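Local coordinates for protein nitrite oxidoreductase subunit B (Kuenenia stuttgartiensis, PDB 7B04) that probably relays electrons through its iron-sulfur clusters between the catalytic subunit and heme b in the nitrite-oxidising enzyme of an anammox bacterium, at residues V352-V363 against M375-E385. Sequence-based numbering, arbitrary orientation.
Sequences VYEYKIEEGPKV and MYNDTVIGFGE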
loop_
_atom_site.group_PDB
_atom_site.type_symbol
_atom_site.label_atom_id
_atom_site.label_comp_id
_atom_site.label_asym_id
_atom_site.label_seq_id
_atom_site.Cartn_x
_atom_site.Cartn_y
_atom_site.Cartn_z
ATOM N N VAL A 352 13.435 -24.659 4.307
ATOM C CA VAL A 352 14.067 -25.341 5.428
ATOM C C VAL A 352 13.258 -26.591 5.739
ATOM O O VAL A 352 12.046 -26.508 5.972
ATOM C CB VAL A 352 14.169 -24.431 6.663
ATOM C CG1 VAL A 352 14.557 -25.249 7.872
ATOM C CG2 VAL A 352 15.167 -23.311 6.422
ATOM N N TYR A 353 13.926 -27.742 5.746
ATOM C CA TYR A 353 13.259 -29.018 5.976
ATOM C C TYR A 353 13.318 -29.486 7.420
ATOM O O TYR A 353 12.450 -30.257 7.842
ATOM C CB TYR A 353 13.862 -30.099 5.074
ATOM C CG TYR A 353 13.597 -29.863 3.608
ATOM C CD1 TYR A 353 12.544 -30.495 2.966
ATOM C CD2 TYR A 353 14.392 -28.997 2.871
ATOM C CE1 TYR A 353 12.295 -30.278 1.627
ATOM C CE2 TYR A 353 14.150 -28.772 1.532
ATOM C CZ TYR A 353 13.098 -29.416 0.915
ATOM O OH TYR A 353 12.846 -29.202 -0.419
ATOM N N GLU A 354 14.315 -29.050 8.187
ATOM C CA GLU A 354 14.422 -29.419 9.589
ATOM C C GLU A 354 14.924 -28.229 10.395
ATOM O O GLU A 354 15.691 -27.401 9.894
ATOM C CB GLU A 354 15.374 -30.613 9.750
ATOM C CG GLU A 354 15.179 -31.435 10.998
ATOM C CD GLU A 354 15.557 -32.893 10.792
ATOM O OE1 GLU A 354 15.823 -33.281 9.635
ATOM O OE2 GLU A 354 15.592 -33.650 11.784
ATOM N N TYR A 355 14.499 -28.158 11.656
ATOM C CA TYR A 355 14.953 -27.122 12.572
ATOM C C TYR A 355 15.494 -27.744 13.852
ATOM O O TYR A 355 15.126 -28.860 14.228
ATOM C CB TYR A 355 13.814 -26.151 12.933
ATOM C CG TYR A 355 12.887 -26.688 14.010
ATOM C CD1 TYR A 355 11.837 -27.538 13.689
ATOM C CD2 TYR A 355 13.067 -26.352 15.348
ATOM C CE1 TYR A 355 10.994 -28.038 14.666
ATOM C CE2 TYR A 355 12.231 -26.849 16.331
ATOM C CZ TYR A 355 11.195 -27.691 15.984
ATOM O OH TYR A 355 10.355 -28.188 16.955
ATOM N N LYS A 356 16.386 -27.010 14.517
ATOM C CA LYS A 356 16.833 -27.361 15.861
ATOM C C LYS A 356 17.453 -26.121 16.498
ATOM O O LYS A 356 17.972 -25.243 15.803
ATOM C CB LYS A 356 17.759 -28.582 15.902
ATOM C CG LYS A 356 19.075 -28.485 15.214
ATOM C CD LYS A 356 19.955 -29.614 15.711
ATOM C CE LYS A 356 20.599 -29.229 17.024
ATOM N NZ LYS A 356 21.390 -27.982 16.843
ATOM N N ILE A 357 17.393 -26.068 17.827
ATOM C CA ILE A 357 17.620 -24.854 18.604
ATOM C C ILE A 357 18.845 -25.007 19.498
ATOM O O ILE A 357 19.019 -26.041 20.154
ATOM C CB ILE A 357 16.380 -24.525 19.457
ATOM C CG1 ILE A 357 15.181 -24.222 18.559
ATOM C CG2 ILE A 357 16.661 -23.380 20.419
ATOM C CD1 ILE A 357 13.854 -24.417 19.244
ATOM N N GLU A 358 19.695 -23.979 19.510
ATOM C CA GLU A 358 20.795 -23.863 20.461
ATOM C C GLU A 358 20.382 -22.868 21.538
ATOM O O GLU A 358 20.007 -21.732 21.229
ATOM C CB GLU A 358 22.077 -23.389 19.774
ATOM C CG GLU A 358 22.706 -24.395 18.831
ATOM C CD GLU A 358 24.002 -23.887 18.232
ATOM O OE1 GLU A 358 24.353 -22.712 18.477
ATOM O OE2 GLU A 358 24.672 -24.663 17.517
ATOM N N GLU A 359 20.452 -23.293 22.796
ATOM C CA GLU A 359 19.835 -22.531 23.872
ATOM C C GLU A 359 20.699 -21.360 24.330
ATOM O O GLU A 359 21.932 -21.412 24.310
ATOM C CB GLU A 359 19.508 -23.455 25.045
ATOM C CG GLU A 359 18.159 -24.137 24.863
ATOM C CD GLU A 359 17.788 -25.058 26.003
ATOM O OE1 GLU A 359 18.618 -25.909 26.382
ATOM O OE2 GLU A 359 16.657 -24.932 26.515
ATOM N N GLY A 360 20.018 -20.296 24.758
ATOM C CA GLY A 360 20.644 -19.068 25.185
ATOM C C GLY A 360 20.104 -18.597 26.522
ATOM O O GLY A 360 19.205 -19.211 27.106
ATOM N N PRO A 361 20.650 -17.497 27.036
ATOM C CA PRO A 361 20.227 -17.009 28.354
ATOM C C PRO A 361 18.815 -16.440 28.340
ATOM O O PRO A 361 18.289 -16.006 27.313
ATOM C CB PRO A 361 21.254 -15.919 28.668
ATOM C CG PRO A 361 21.651 -15.402 27.326
ATOM C CD PRO A 361 21.616 -16.589 26.393
ATOM N N LYS A 362 18.201 -16.460 29.520
ATOM C CA LYS A 362 16.880 -15.872 29.712
ATOM C C LYS A 362 16.976 -14.349 29.694
ATOM O O LYS A 362 17.878 -13.763 30.301
ATOM C CB LYS A 362 16.275 -16.372 31.025
ATOM C CG LYS A 362 15.425 -15.367 31.781
ATOM C CD LYS A 362 14.553 -16.073 32.811
ATOM C CE LYS A 362 15.375 -17.029 33.667
ATOM N NZ LYS A 362 14.772 -17.245 35.012
ATOM N N VAL A 363 16.045 -13.705 28.989
ATOM C CA VAL A 363 16.093 -12.267 28.762
ATOM C C VAL A 363 14.960 -11.534 29.477
ATOM O O VAL A 363 15.162 -10.429 29.984
ATOM C CB VAL A 363 16.083 -11.960 27.246
ATOM C CG1 VAL A 363 15.953 -10.463 26.993
ATOM C CG2 VAL A 363 17.342 -12.510 26.592
ATOM N N MET A 375 11.033 -15.880 28.439
ATOM C CA MET A 375 11.627 -15.757 27.115
ATOM C C MET A 375 13.141 -15.835 27.226
ATOM O O MET A 375 13.745 -15.155 28.066
ATOM C CB MET A 375 11.216 -14.440 26.439
ATOM C CG MET A 375 11.839 -14.219 25.072
ATOM S SD MET A 375 11.303 -12.665 24.340
ATOM C CE MET A 375 12.084 -11.480 25.433
ATOM N N TYR A 376 13.744 -16.659 26.369
ATOM C CA TYR A 376 15.180 -16.890 26.325
ATOM C C TYR A 376 15.686 -16.458 24.954
ATOM O O TYR A 376 14.941 -16.479 23.970
ATOM C CB TYR A 376 15.505 -18.372 26.571
ATOM C CG TYR A 376 14.825 -18.973 27.786
ATOM C CD1 TYR A 376 15.536 -19.224 28.954
ATOM C CD2 TYR A 376 13.473 -19.293 27.765
ATOM C CE1 TYR A 376 14.908 -19.770 30.072
ATOM C CE2 TYR A 376 12.847 -19.833 28.872
ATOM C CZ TYR A 376 13.566 -20.071 30.022
ATOM O OH TYR A 376 12.944 -20.612 31.128
ATOM N N ASN A 377 16.943 -16.022 24.888
ATOM C CA ASN A 377 17.514 -15.611 23.602
ATOM C C ASN A 377 18.133 -16.820 22.897
ATOM O O ASN A 377 19.354 -16.947 22.740
ATOM C CB ASN A 377 18.532 -14.497 23.790
ATOM C CG ASN A 377 19.112 -14.022 22.457
ATOM O OD1 ASN A 377 18.635 -13.067 21.853
ATOM N ND2 ASN A 377 20.140 -14.707 21.991
ATOM N N ASP A 378 17.262 -17.727 22.465
ATOM C CA ASP A 378 17.758 -18.923 21.809
ATOM C C ASP A 378 18.104 -18.623 20.364
ATOM O O ASP A 378 17.632 -17.651 19.766
ATOM C CB ASP A 378 16.746 -20.061 21.834
ATOM C CG ASP A 378 16.119 -20.264 23.200
ATOM O OD1 ASP A 378 16.830 -20.224 24.219
ATOM O OD2 ASP A 378 14.900 -20.502 23.239
ATOM N N THR A 379 18.965 -19.465 19.814
ATOM C CA THR A 379 19.376 -19.393 18.420
ATOM C C THR A 379 18.695 -20.540 17.679
ATOM O O THR A 379 18.990 -21.712 17.938
ATOM C CB THR A 379 20.895 -19.487 18.298
ATOM O OG1 THR A 379 21.492 -18.316 18.867
ATOM C CG2 THR A 379 21.301 -19.618 16.857
ATOM N N VAL A 380 17.766 -20.205 16.787
ATOM C CA VAL A 380 17.060 -21.206 15.997
ATOM C C VAL A 380 17.815 -21.406 14.692
ATOM O O VAL A 380 18.339 -20.451 14.103
ATOM C CB VAL A 380 15.593 -20.792 15.752
ATOM C CG1 VAL A 380 15.513 -19.505 14.942
ATOM C CG2 VAL A 380 14.826 -21.915 15.061
ATOM N N ILE A 381 17.897 -22.658 14.247
ATOM C CA ILE A 381 18.698 -23.037 13.091
ATOM C C ILE A 381 17.843 -23.874 12.152
ATOM O O ILE A 381 17.123 -24.778 12.591
ATOM C CB ILE A 381 19.962 -23.818 13.510
ATOM C CG1 ILE A 381 20.812 -22.993 14.478
ATOM C CG2 ILE A 381 20.781 -24.202 12.295
ATOM C CD1 ILE A 381 21.849 -23.808 15.217
ATOM N N GLY A 382 17.927 -23.578 10.863
ATOM C CA GLY A 382 17.195 -24.317 9.847
ATOM C C GLY A 382 18.142 -25.020 8.895
ATOM O O GLY A 382 19.202 -24.488 8.558
ATOM N N PHE A 383 17.747 -26.211 8.455
ATOM C CA PHE A 383 18.570 -27.036 7.585
ATOM C C PHE A 383 17.833 -27.358 6.293
ATOM O O PHE A 383 16.600 -27.368 6.238
ATOM C CB PHE A 383 18.991 -28.333 8.283
ATOM C CG PHE A 383 19.661 -28.113 9.604
ATOM C CD1 PHE A 383 21.019 -27.850 9.674
ATOM C CD2 PHE A 383 18.928 -28.155 10.775
ATOM C CE1 PHE A 383 21.634 -27.642 10.893
ATOM C CE2 PHE A 383 19.535 -27.948 11.988
ATOM C CZ PHE A 383 20.890 -27.694 12.053
ATOM N N GLY A 384 18.612 -27.640 5.255
ATOM C CA GLY A 384 18.087 -27.914 3.935
ATOM C C GLY A 384 17.738 -29.369 3.718
ATOM O O GLY A 384 17.574 -30.152 4.659
ATOM N N GLU A 385 17.615 -29.729 2.438
ATOM C CA GLU A 385 17.209 -31.082 2.072
ATOM C C GLU A 385 18.282 -32.112 2.408
ATOM O O GLU A 385 17.960 -33.276 2.677
ATOM C CB GLU A 385 16.894 -31.118 0.575
ATOM C CG GLU A 385 15.840 -32.117 0.148
ATOM C CD GLU A 385 15.997 -32.512 -1.309
ATOM O OE1 GLU A 385 17.147 -32.737 -1.743
ATOM O OE2 GLU A 385 14.977 -32.583 -2.024
#
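With CG of Lys-356 set between its backbone N and carbonyl carbon (chi1 64°) and that of Phe-383 turned beside its own N (chi1 -54°), the lysine chain meets the ring in its plane, at the edge, CG lying 3.7 Å from Phe-383 CZ. The two residues project from one face of an antiparallel beta ladder, strand 354-358 against 379-383, the far end of the second strand of the hairpin formed by 362-368 and 371-383, and they illustrate how a diagonal pair packs across neighbouring strands. Glu-358 and Ile-381 repeat the pattern, the glutamate's CD resting 3.7 Å from Ile-381 CD1. On the other face, Ile-357 and Val-380 form a non-hydrogen-bonded pair, and helix 336-342 packs against Ile-357.

A classic beta bulge ends the ladder: Tyr-353 N donates a hydrogen bond to Phe-383 O at 2.7 Å, while Glu-354 N reaches the same oxygen only weakly. Next to it, Glu-385 CG sits over one face of the Tyr-353 ring, 4.1 Å from its centroid, a CH-pi contact.

Toward the hairpin's turn the register slips by one residue, and Asn-377 centres an inverse gamma turn. A second short ladder follows, where Val-363 N hydrogen-bonds to Met-375 O. Asp-378 bridges the break: its carboxylate, salt-bridged to Arg-336, receives Gly-360 N on the anti lone pair of OD1, at 3.2 Å.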